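Long-range contacts in 2-C-methyl-D-erythritol 4-phosphate cytidylyltransferase (Neisseria gonorrhoeae, PDB 1VGW), which catalyses the transfer of a cytidylyl group from CTP to 2-C-methyl-D-erythritol 4-phosphate, releasing diphosphate, in the DXP pathway of isoprenoid biosynthesis: residues B[41-45]-B[71-75]; B[113-118]-B[209-215]; B[133-137]-B[170-174]. All coordinates share one frame; numbering follows the deposited sequence.

The three contacts follow the chain of a GT-A-like, Rossmann-type nucleotidyltransferase. Contact 1 closes first, joining helix 36-45 to the turn between helix 63-70 and strand 75-77. Contact 2 pairs the loop after strand 106-109 with the loop before helix 218-228, and the residues it brackets include both segments of contact 3, an antiparallel pairing of strands 136-141 and 169-173 in the mixed sheet. The centres lie about 18 to 21 Å apart. Contacts 1 and 2 touch where I43 and F44 pack on C115 and L117. Contacts 2 and 3 fall on opposite sides of the chain's centre, yet both reach the second subunit, so a loop pairing and a strand pairing have neighbours across the dimer interface.

Contact 1 (B[41-45]-B[71-75]); sequences LGIFE and FPQVR
F71 lies against L41 and E45 where, in the Rossmann-like alpha/beta fold of the enzyme, the helix 36-45 meets the type I beta turn F71-V74 that leads from helix 63-70 into strand 75-77. Helix and turn are joined by side chains and one water rather than by direct hydrogen bonds.

The apolar part centres on the F71 ring. L41 CB sits over the middle of one face, 4.0 Å from the ring centroid and 10° off the normal, a CH-pi contact. L41 CD1 reaches out along the ring to F71 CD1, 3.8 Å away, while the other methyl, L41 CD2, approaches V74 CG1 at 4.2 Å. The same leucine packs on T53 and V55 of strand 52-56 and on I11 of strand 7-12, which ties this patch to the parallel strands of the mixed sheet on which the helix packs.

The polar part belongs to E45, whose side chain runs past F71 in the opposite direction, its carboxylate plane 80° from the ring plane. A bend at chi2 (-89°) turns the carboxylate across V74, and E45 OE1 comes within 3.4 Å of the methyl V74 CG2. OE1 thus rests on hydrocarbon, while OE2 is bound by the bridging water. Within the turn V74 N makes a weak hydrogen bond to F71 O, and from helix 63-70 Q68 NE2 bonds to V74 O. Water 1 completes the join: it donates to E45 OE2 at 3.0 Å and accepts from Q73 N at 2.8 Å.

Contact 2 (B[113-118]-B[209-215]); sequences ARCCLP and DARNLKL
Two loops that follow sheet strands, one before helix 119-129 and one before helix 218-228, meet at the predicted MEP site, with R114 lying across N212 and K214. R114 NH1 donates to N212 O at 3.0 Å; the acceptor is at the guanidinium edge, 3° out of its plane. K214 CB covers the centre of one guanidinium face, 4.1 Å above it. Salt bridges from R114 NE to D111 and from R114 NH2 to D144 of the second subunit further fix the group's rotation. Next to it, L215 N bonds to A113 O at 3.2 Å, and water 2 joins C116 N to L213 O.

At the other end, P118 CB lies over the R211 guanidinium, 3.8 Å from R211 NH2, and P118 CG meets D209 CG at 3.7 Å. D209 OD2 accepts R211 N at 2.6 Å through its anti lone pair, making an Asx turn. N212 OD1 lies 3.6 Å from L117 CB, while N212 ND2 bonds to Q167 OE1 and T168 O. K214 probably positions MEP for attack, and its loop pairing, reached by an acid of the partner subunit, is consistent with the dimeric active site of the IspD family.

Contact 3 (B[133-137]-B[170-174]); sequences AEGGI and QLFQA
G136 and L171 form the tight centre of an antiparallel sheet pairing between strands 136-141 and 169-173. In this hydrogen-bonded pair L171 N donates to G136 O at 3.0 Å, almost in line with the carbonyl bond, and G136 N returns a bond to L171 O at 3.2 Å. The neighbouring non-hydrogen-bonded pair, I137 and Q170, puts its side chains side by side on one face: I137 CG2 lies against Q170 CD at 3.6 Å. The Q170 amide is engaged by D191, by Q167 O and by A193 N. In F172 a chi1 of -61° swings the ring back toward the 133-137 segment, its edge to E134 O, 3.4 Å from F172 CE2. G135, at positive phi (70°), packs its bare CA 3.7 Å from F172 CD2 and beside L171 O.

Residues 133-135 are loop, and toward A133 the chains separate; polar groups bridge this looser, more exposed end. The extended Q173 chain brings NE2 to a lone pair of A133 O at 2.9 Å. Water 3 donates to A133 O and accepts from Q173 N. Two donors on one carbonyl oxygen imply that an amide and a water close the pairing where backbone-to-backbone bonding gives out.

Contact 1 (B[41-45]-B[71-75])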
ATOM      1  N   LEU B  41      21.917   5.241   2.101  1.00 33.43           N
ATOM      2  CA  LEU B  41      23.190   5.364   1.396  1.00 35.50           C
ATOM      3  C   LEU B  41      23.870   4.009   1.241  1.00 36.83           C
ATOM      4  O   LEU B  41      24.472   3.722   0.195  1.00 35.96           O
ATOM      5  CB  LEU B  41      24.117   6.342   2.101  1.00 32.28           C
ATOM      6  CG  LEU B  41      23.651   7.794   2.091  1.00 33.60           C
ATOM      7  CD1 LEU B  41      24.612   8.656   2.884  1.00 31.56           C
ATOM      8  CD2 LEU B  41      23.529   8.321   0.645  1.00 30.26           C
ATOM      9  N   GLY B  42      23.654   3.177   2.257  1.00 36.63           N
ATOM     10  CA  GLY B  42      24.168   1.844   2.346  1.00 35.04           C
ATOM     11  C   GLY B  42      23.707   0.964   1.210  1.00 36.12           C
ATOM     12  O   GLY B  42      24.468   0.106   0.725  1.00 36.97           O
ATOM     13  N   ILE B  43      22.474   1.130   0.769  1.00 35.34           N
ATOM     14  CA  ILE B  43      21.949   0.309  -0.329  1.00 34.44           C
ATOM     15  C   ILE B  43      22.622   0.626  -1.654  1.00 34.60           C
ATOM     16  O   ILE B  43      22.882  -0.273  -2.444  1.00 33.17           O
ATOM     17  CB  ILE B  43      20.425   0.508  -0.429  1.00 32.72           C
ATOM     18  CG1 ILE B  43      19.772  -0.012   0.894  1.00 34.24           C
ATOM     19  CG2 ILE B  43      19.830  -0.217  -1.612  1.00 25.14           C
ATOM     20  CD1 ILE B  43      18.315   0.531   1.003  1.00 37.32           C
ATOM     21  N   PHE B  44      22.911   1.886  -1.961  1.00 34.71           N
ATOM     22  CA  PHE B  44      23.535   2.268  -3.210  1.00 36.58           C
ATOM     23  C   PHE B  44      25.047   2.064  -3.225  1.00 39.23           C
ATOM     24  O   PHE B  44      25.606   1.517  -4.196  1.00 35.84           O
ATOM     25  CB  PHE B  44      23.208   3.744  -3.542  1.00 32.59           C
ATOM     26  CG  PHE B  44      21.735   3.955  -3.800  1.00 36.95           C
ATOM     27  CD1 PHE B  44      21.165   3.734  -5.027  1.00 33.51           C
ATOM     28  CD2 PHE B  44      20.906   4.380  -2.755  1.00 36.72           C
ATOM     29  CE1 PHE B  44      19.806   3.887  -5.228  1.00 36.80           C
ATOM     30  CE2 PHE B  44      19.560   4.557  -2.955  1.00 36.81           C
ATOM     31  CZ  PHE B  44      18.996   4.329  -4.190  1.00 38.48           C
ATOM     32  N   GLU B  45      25.734   2.468  -2.142  1.00 40.44           N
ATOM     33  CA  GLU B  45      27.168   2.298  -2.034  1.00 42.55           C
ATOM     34  C   GLU B  45      27.603   0.852  -2.140  1.00 42.76           C
ATOM     35  O   GLU B  45      28.691   0.606  -2.698  1.00 41.93           O
ATOM     36  CB  GLU B  45      27.747   2.975  -0.806  1.00 46.68           C
ATOM     37  CG  GLU B  45      27.616   4.518  -0.932  1.00 50.70           C
ATOM     38  CD  GLU B  45      28.846   5.075  -1.639  1.00 51.66           C
ATOM     39  OE1 GLU B  45      28.710   5.815  -2.633  1.00 47.23           O
ATOM     40  OE2 GLU B  45      29.967   4.761  -1.171  1.00 54.31           O
ATOM     41  N   PHE B  71      30.599   8.103   4.881  1.00 37.75           N
ATOM     42  CA  PHE B  71      30.615   7.769   3.457  1.00 37.73           C
ATOM     43  C   PHE B  71      31.499   8.747   2.675  1.00 37.00           C
ATOM     44  O   PHE B  71      31.067   9.728   2.043  1.00 36.11           O
ATOM     45  CB  PHE B  71      29.167   7.780   2.913  1.00 33.37           C
ATOM     46  CG  PHE B  71      28.307   6.670   3.461  1.00 31.94           C
ATOM     47  CD1 PHE B  71      27.483   6.910   4.565  1.00 34.27           C
ATOM     48  CD2 PHE B  71      28.342   5.402   2.958  1.00 31.87           C
ATOM     49  CE1 PHE B  71      26.728   5.911   5.126  1.00 32.12           C
ATOM     50  CE2 PHE B  71      27.585   4.387   3.509  1.00 32.32           C
ATOM     51  CZ  PHE B  71      26.777   4.636   4.601  1.00 32.26           C
ATOM     52  N   PRO B  72      32.821   8.537   2.736  1.00 34.86           N
ATOM     53  CA  PRO B  72      33.779   9.417   2.103  1.00 34.09           C
ATOM     54  C   PRO B  72      33.584   9.557   0.609  1.00 32.55           C
ATOM     55  O   PRO B  72      33.725  10.661   0.047  1.00 31.05           O
ATOM     56  CB  PRO B  72      35.131   8.868   2.528  1.00 32.89           C
ATOM     57  CG  PRO B  72      34.879   7.440   2.844  1.00 34.19           C
ATOM     58  CD  PRO B  72      33.473   7.390   3.395  1.00 33.94           C
ATOM     59  N   GLN B  73      33.140   8.519  -0.086  1.00 30.74           N
ATOM     60  CA  GLN B  73      32.902   8.677  -1.516  1.00 35.76           C
ATOM     61  C   GLN B  73      31.581   9.321  -1.877  1.00 36.54           C
ATOM     62  O   GLN B  73      31.412   9.781  -3.022  1.00 37.66           O
ATOM     63  CB  GLN B  73      33.092   7.343  -2.265  1.00 37.79           C
ATOM     64  CG  GLN B  73      34.573   7.089  -2.544  1.00 34.70           C
ATOM     65  CD  GLN B  73      34.850   5.696  -3.028  1.00 36.81           C
ATOM     66  OE1 GLN B  73      34.077   4.762  -2.818  1.00 40.55           O
ATOM     67  NE2 GLN B  73      36.015   5.533  -3.655  1.00 34.00           N
ATOM     68  N   VAL B  74      30.606   9.368  -0.973  1.00 35.47           N
ATOM     69  CA  VAL B  74      29.333  10.031  -1.272  1.00 33.45           C
ATOM     70  C   VAL B  74      29.512  11.534  -1.310  1.00 34.38           C
ATOM     71  O   VAL B  74      30.281  12.130  -0.563  1.00 33.22           O
ATOM     72  CB  VAL B  74      28.306   9.645  -0.185  1.00 30.03           C
ATOM     73  CG1 VAL B  74      27.062  10.508  -0.233  1.00 26.06           C
ATOM     74  CG2 VAL B  74      27.978   8.185  -0.286  1.00 25.56           C
ATOM     75  N   ARG B  75      28.796  12.217  -2.224  1.00 36.84           N
ATOM     76  CA  ARG B  75      28.962  13.679  -2.283  1.00 37.94           C
ATOM     77  C   ARG B  75      27.821  14.382  -1.582  1.00 39.91           C
ATOM     78  O   ARG B  75      26.663  14.205  -1.970  1.00 40.77           O
ATOM     79  CB  ARG B  75      29.060  14.107  -3.742  1.00 43.04           C
ATOM     80  CG  ARG B  75      30.150  13.283  -4.477  1.00 40.24           C
ATOM     81  CD  ARG B  75      31.019  14.298  -5.236  1.00 40.31           C
ATOM     82  NE  ARG B  75      31.930  13.573  -6.148  1.00 36.90           N
ATOM     83  CZ  ARG B  75      32.979  14.206  -6.660  1.00 34.84           C
ATOM     84  NH1 ARG B  75      33.167  15.476  -6.362  1.00 31.17           N
ATOM     85  NH2 ARG B  75      33.797  13.575  -7.477  1.00 35.47           N
TER
HETATM   86  O   HOH W   1      31.978   6.120   0.604  1.00 42.30           O

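Contact 2 (B[113-118]-B[209-215])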
ATOM      1  N   ALA B 113      13.595   8.756   2.720  1.00 35.79           N
ATOM      2  CA  ALA B 113      12.929   7.912   3.668  1.00 37.38           C
ATOM      3  C   ALA B 113      12.555   6.540   3.167  1.00 37.71           C
ATOM      4  O   ALA B 113      11.818   5.868   3.923  1.00 37.79           O
ATOM      5  CB  ALA B 113      11.676   8.606   4.221  1.00 39.04           C
ATOM      6  N   ARG B 114      12.910   6.116   1.980  1.00 37.89           N
ATOM      7  CA  ARG B 114      12.550   4.746   1.524  1.00 37.93           C
ATOM      8  C   ARG B 114      13.829   3.916   1.742  1.00 39.98           C
ATOM      9  O   ARG B 114      14.616   3.637   0.830  1.00 38.24           O
ATOM     10  CB  ARG B 114      12.036   4.700   0.121  1.00 36.45           C
ATOM     11  CG  ARG B 114      10.631   5.172  -0.177  1.00 36.01           C
ATOM     12  CD  ARG B 114      10.209   4.964  -1.622  1.00 36.45           C
ATOM     13  NE  ARG B 114       9.066   5.778  -2.010  1.00 37.45           N
ATOM     14  CZ  ARG B 114       7.793   5.371  -2.012  1.00 34.14           C
ATOM     15  NH1 ARG B 114       7.445   4.147  -1.644  1.00 33.36           N
ATOM     16  NH2 ARG B 114       6.826   6.189  -2.418  1.00 29.93           N
ATOM     17  N   CYS B 115      13.980   3.461   3.010  1.00 38.85           N
ATOM     18  CA  CYS B 115      15.174   2.774   3.418  1.00 39.54           C
ATOM     19  C   CYS B 115      15.152   1.283   3.349  1.00 39.09           C
ATOM     20  O   CYS B 115      16.123   0.651   3.818  1.00 41.52           O
ATOM     21  CB  CYS B 115      15.677   3.242   4.795  1.00 46.02           C
ATOM     22  SG  CYS B 115      14.498   3.011   6.178  1.00 43.84           S
ATOM     23  N   CYS B 116      14.160   0.671   2.767  1.00 38.60           N
ATOM     24  CA  CYS B 116      14.086  -0.781   2.671  1.00 37.36           C
ATOM     25  C   CYS B 116      13.999  -1.245   1.229  1.00 37.53           C
ATOM     26  O   CYS B 116      13.512  -2.339   0.953  1.00 36.70           O
ATOM     27  CB  CYS B 116      12.866  -1.268   3.479  1.00 40.84           C
ATOM     28  SG  CYS B 116      13.123  -1.004   5.284  1.00 43.90           S
ATOM     29  N   LEU B 117      14.493  -0.424   0.300  1.00 36.88           N
ATOM     30  CA  LEU B 117      14.482  -0.783  -1.113  1.00 38.08           C
ATOM     31  C   LEU B 117      15.320  -2.031  -1.354  1.00 38.33           C
ATOM     32  O   LEU B 117      16.544  -1.967  -1.217  1.00 38.48           O
ATOM     33  CB  LEU B 117      15.125   0.403  -1.886  1.00 38.92           C
ATOM     34  CG  LEU B 117      15.538   0.075  -3.339  1.00 38.44           C
ATOM     35  CD1 LEU B 117      14.301  -0.107  -4.193  1.00 30.34           C
ATOM     36  CD2 LEU B 117      16.522   1.085  -3.889  1.00 31.05           C
ATOM     37  N   PRO B 118      14.721  -3.147  -1.715  1.00 38.53           N
ATOM     38  CA  PRO B 118      15.439  -4.365  -1.967  1.00 38.81           C
ATOM     39  C   PRO B 118      16.468  -4.236  -3.079  1.00 41.39           C
ATOM     40  O   PRO B 118      16.193  -3.969  -4.257  1.00 41.54           O
ATOM     41  CB  PRO B 118      14.392  -5.371  -2.427  1.00 38.04           C
ATOM     42  CG  PRO B 118      13.121  -4.671  -2.496  1.00 38.65           C
ATOM     43  CD  PRO B 118      13.265  -3.310  -1.890  1.00 39.12           C
ATOM     44  N   ASP B 209       8.248  -3.344  -5.054  1.00 37.93           N
ATOM     45  CA  ASP B 209       8.122  -4.291  -3.948  1.00 36.67           C
ATOM     46  C   ASP B 209       7.361  -3.723  -2.762  1.00 38.03           C
ATOM     47  O   ASP B 209       7.550  -2.575  -2.349  1.00 36.35           O
ATOM     48  CB  ASP B 209       9.557  -4.665  -3.520  1.00 43.32           C
ATOM     49  CG  ASP B 209       9.620  -5.809  -2.536  1.00 45.80           C
ATOM     50  OD1 ASP B 209       9.982  -6.937  -2.939  1.00 46.85           O
ATOM     51  OD2 ASP B 209       9.335  -5.566  -1.341  1.00 46.71           O
ATOM     52  N   ALA B 210       6.641  -4.594  -2.044  1.00 38.25           N
ATOM     53  CA  ALA B 210       5.863  -4.240  -0.887  1.00 41.03           C
ATOM     54  C   ALA B 210       6.682  -3.737   0.295  1.00 42.64           C
ATOM     55  O   ALA B 210       6.166  -2.999   1.136  1.00 39.87           O
ATOM     56  CB  ALA B 210       5.034  -5.443  -0.409  1.00 44.37           C
ATOM     57  N   ARG B 211       7.956  -4.134   0.364  1.00 43.58           N
ATOM     58  CA  ARG B 211       8.844  -3.685   1.434  1.00 43.94           C
ATOM     59  C   ARG B 211       9.430  -2.306   1.146  1.00 43.91           C
ATOM     60  O   ARG B 211       9.898  -1.642   2.088  1.00 44.47           O
ATOM     61  CB  ARG B 211      10.038  -4.651   1.609  1.00 46.17           C
ATOM     62  CG  ARG B 211       9.693  -6.078   1.972  1.00 47.03           C
ATOM     63  CD  ARG B 211      10.334  -7.054   0.972  1.00 48.17           C
ATOM     64  NE  ARG B 211      11.736  -7.268   1.189  1.00 49.92           N
ATOM     65  CZ  ARG B 211      12.631  -7.773   0.352  1.00 51.49           C
ATOM     66  NH1 ARG B 211      13.905  -7.885   0.730  1.00 50.95           N
ATOM     67  NH2 ARG B 211      12.277  -8.170  -0.861  1.00 49.61           N
ATOM     68  N   ASN B 212       9.384  -1.831  -0.097  1.00 43.19           N
ATOM     69  CA  ASN B 212       9.933  -0.523  -0.488  1.00 41.41           C
ATOM     70  C   ASN B 212       9.051   0.622  -0.054  1.00 40.96           C
ATOM     71  O   ASN B 212       8.830   1.627  -0.773  1.00 40.48           O
ATOM     72  CB  ASN B 212      10.099  -0.513  -2.026  1.00 37.70           C
ATOM     73  CG  ASN B 212      10.858   0.659  -2.588  1.00 34.80           C
ATOM     74  OD1 ASN B 212      11.677   1.297  -1.911  1.00 31.23           O
ATOM     75  ND2 ASN B 212      10.603   0.997  -3.851  1.00 32.12           N
ATOM     76  N   LEU B 213       8.496   0.542   1.154  1.00 39.75           N
ATOM     77  CA  LEU B 213       7.586   1.569   1.636  1.00 39.58           C
ATOM     78  C   LEU B 213       8.324   2.775   2.167  1.00 38.91           C
ATOM     79  O   LEU B 213       9.495   2.702   2.477  1.00 37.97           O
ATOM     80  CB  LEU B 213       6.622   1.025   2.663  1.00 43.95           C
ATOM     81  CG  LEU B 213       7.130   0.224   3.847  1.00 44.39           C
ATOM     82  CD1 LEU B 213       8.351   0.827   4.503  1.00 45.35           C
ATOM     83  CD2 LEU B 213       5.985   0.057   4.864  1.00 42.91           C
ATOM     84  N   LYS B 214       7.626   3.873   2.313  1.00 41.77           N
ATOM     85  CA  LYS B 214       8.222   5.112   2.816  1.00 45.44           C
ATOM     86  C   LYS B 214       7.895   5.309   4.285  1.00 48.36           C
ATOM     87  O   LYS B 214       6.803   4.923   4.716  1.00 49.26           O
ATOM     88  CB  LYS B 214       7.607   6.260   1.983  1.00 44.50           C
ATOM     89  CG  LYS B 214       8.406   7.538   1.981  1.00 44.51           C
ATOM     90  CD  LYS B 214       7.610   8.686   1.347  1.00 43.70           C
ATOM     91  CE  LYS B 214       8.494   9.910   1.223  1.00 46.27           C
ATOM     92  NZ  LYS B 214       7.734  11.177   1.065  1.00 50.28           N
ATOM     93  N   LEU B 215       8.790   5.886   5.056  1.00 51.45           N
ATOM     94  CA  LEU B 215       8.603   6.168   6.458  1.00 56.00           C
ATOM     95  C   LEU B 215       7.979   7.556   6.646  1.00 59.61           C
ATOM     96  O   LEU B 215       8.691   8.556   6.590  1.00 58.71           O
ATOM     97  CB  LEU B 215       9.914   6.041   7.240  1.00 54.98           C
ATOM     98  CG  LEU B 215       9.877   6.328   8.749  1.00 56.74           C
ATOM     99  CD1 LEU B 215       8.474   6.169   9.325  1.00 54.38           C
ATOM    100  CD2 LEU B 215      10.815   5.405   9.523  1.00 52.22           C
TER
HETATM  101  O   HOH W   2      11.824   1.683   1.620  1.00 36.68           O

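Contact 3 (B[133-137]-B[170-174])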
ATOM      1  N   ALA B 133      15.806   4.694 -23.725  1.00 23.99           N
ATOM      2  CA  ALA B 133      15.918   6.151 -23.692  1.00 25.81           C
ATOM      3  C   ALA B 133      14.811   6.840 -22.900  1.00 26.05           C
ATOM      4  O   ALA B 133      14.969   7.991 -22.435  1.00 24.93           O
ATOM      5  CB  ALA B 133      16.029   6.716 -25.120  1.00 17.72           C
ATOM      6  N   GLU B 134      13.625   6.250 -22.846  1.00 24.68           N
ATOM      7  CA  GLU B 134      12.493   6.818 -22.145  1.00 28.66           C
ATOM      8  C   GLU B 134      12.513   6.652 -20.614  1.00 28.23           C
ATOM      9  O   GLU B 134      11.704   7.289 -19.943  1.00 27.01           O
ATOM     10  CB  GLU B 134      11.137   6.312 -22.671  1.00 26.41           C
ATOM     11  CG  GLU B 134      10.855   4.856 -22.449  1.00 27.59           C
ATOM     12  CD  GLU B 134      11.370   3.913 -23.515  1.00 36.22           C
ATOM     13  OE1 GLU B 134      12.524   4.073 -23.986  1.00 37.64           O
ATOM     14  OE2 GLU B 134      10.649   2.948 -23.895  1.00 36.01           O
ATOM     15  N   GLY B 135      13.474   5.974 -20.025  1.00 27.70           N
ATOM     16  CA  GLY B 135      13.547   5.866 -18.575  1.00 26.48           C
ATOM     17  C   GLY B 135      12.418   4.987 -18.042  1.00 26.70           C
ATOM     18  O   GLY B 135      11.683   4.390 -18.840  1.00 25.35           O
ATOM     19  N   GLY B 136      12.221   5.029 -16.731  1.00 25.16           N
ATOM     20  CA  GLY B 136      11.227   4.119 -16.133  1.00 24.49           C
ATOM     21  C   GLY B 136      11.272   4.247 -14.605  1.00 24.29           C
ATOM     22  O   GLY B 136      12.076   4.990 -14.072  1.00 22.32           O
ATOM     23  N   ILE B 137      10.249   3.669 -13.912  1.00 23.60           N
ATOM     24  CA  ILE B 137      10.190   3.818 -12.475  1.00 22.52           C
ATOM     25  C   ILE B 137       9.786   2.514 -11.817  1.00 23.40           C
ATOM     26  O   ILE B 137       9.220   1.633 -12.441  1.00 25.61           O
ATOM     27  CB  ILE B 137       9.152   4.873 -12.022  1.00 23.65           C
ATOM     28  CG1 ILE B 137       7.724   4.353 -12.281  1.00 23.68           C
ATOM     29  CG2 ILE B 137       9.351   6.230 -12.681  1.00 20.79           C
ATOM     30  CD1 ILE B 137       6.635   5.339 -11.877  1.00 24.07           C
ATOM     31  N   GLN B 170      13.220   6.718  -9.490  1.00 23.97           N
ATOM     32  CA  GLN B 170      12.704   7.058 -10.827  1.00 23.77           C
ATOM     33  C   GLN B 170      13.970   7.396 -11.664  1.00 22.69           C
ATOM     34  O   GLN B 170      14.666   8.340 -11.285  1.00 20.50           O
ATOM     35  CB  GLN B 170      11.773   8.292 -10.767  1.00 19.55           C
ATOM     36  CG  GLN B 170      10.615   7.980  -9.783  1.00 25.28           C
ATOM     37  CD  GLN B 170       9.311   8.671 -10.041  1.00 27.18           C
ATOM     38  OE1 GLN B 170       9.161   9.731 -10.633  1.00 27.59           O
ATOM     39  NE2 GLN B 170       8.202   8.096  -9.501  1.00 29.09           N
ATOM     40  N   LEU B 171      14.212   6.605 -12.689  1.00 24.07           N
ATOM     41  CA  LEU B 171      15.446   6.703 -13.492  1.00 25.01           C
ATOM     42  C   LEU B 171      15.315   7.345 -14.842  1.00 27.10           C
ATOM     43  O   LEU B 171      14.659   6.768 -15.735  1.00 26.57           O
ATOM     44  CB  LEU B 171      16.019   5.300 -13.559  1.00 18.64           C
ATOM     45  CG  LEU B 171      16.811   4.652 -14.626  1.00 23.93           C
ATOM     46  CD1 LEU B 171      17.315   5.493 -15.782  1.00 16.97           C
ATOM     47  CD2 LEU B 171      17.927   3.795 -14.061  1.00 14.83           C
ATOM     48  N   PHE B 172      15.960   8.497 -15.060  1.00 26.39           N
ATOM     49  CA  PHE B 172      15.985   9.191 -16.325  1.00 26.39           C
ATOM     50  C   PHE B 172      17.375   9.713 -16.727  1.00 27.92           C
ATOM     51  O   PHE B 172      18.241   9.975 -15.874  1.00 27.21           O
ATOM     52  CB  PHE B 172      14.995  10.399 -16.302  1.00 20.54           C
ATOM     53  CG  PHE B 172      13.580   9.934 -16.070  1.00 23.11           C
ATOM     54  CD1 PHE B 172      12.983  10.155 -14.816  1.00 18.27           C
ATOM     55  CD2 PHE B 172      12.891   9.182 -17.005  1.00 19.71           C
ATOM     56  CE1 PHE B 172      11.715   9.637 -14.591  1.00 16.56           C
ATOM     57  CE2 PHE B 172      11.621   8.699 -16.797  1.00 15.54           C
ATOM     58  CZ  PHE B 172      11.030   8.937 -15.529  1.00 15.34           C
ATOM     59  N   GLN B 173      17.592   9.869 -18.030  1.00 25.83           N
ATOM     60  CA  GLN B 173      18.810  10.448 -18.593  1.00 25.35           C
ATOM     61  C   GLN B 173      18.942  11.873 -18.027  1.00 23.22           C
ATOM     62  O   GLN B 173      17.922  12.586 -18.006  1.00 23.23           O
ATOM     63  CB  GLN B 173      18.691  10.586 -20.145  1.00 15.58           C
ATOM     64  CG  GLN B 173      18.855   9.277 -20.908  1.00 18.74           C
ATOM     65  CD  GLN B 173      18.713   9.524 -22.415  1.00 25.86           C
ATOM     66  OE1 GLN B 173      19.633  10.070 -23.047  1.00 22.99           O
ATOM     67  NE2 GLN B 173      17.521   9.238 -22.932  1.00 24.42           N
ATOM     68  N   ALA B 174      20.140  12.305 -17.711  1.00 22.58           N
ATOM     69  CA  ALA B 174      20.352  13.644 -17.156  1.00 21.75           C
ATOM     70  C   ALA B 174      19.839  14.741 -18.009  1.00 23.25           C
ATOM     71  O   ALA B 174      19.185  15.686 -17.521  1.00 26.38           O
ATOM     72  CB  ALA B 174      21.853  13.767 -16.849  1.00 19.26           C
TER
HETATM   73  O   HOH W   3      16.151   8.017 -19.586  1.00 25.45           O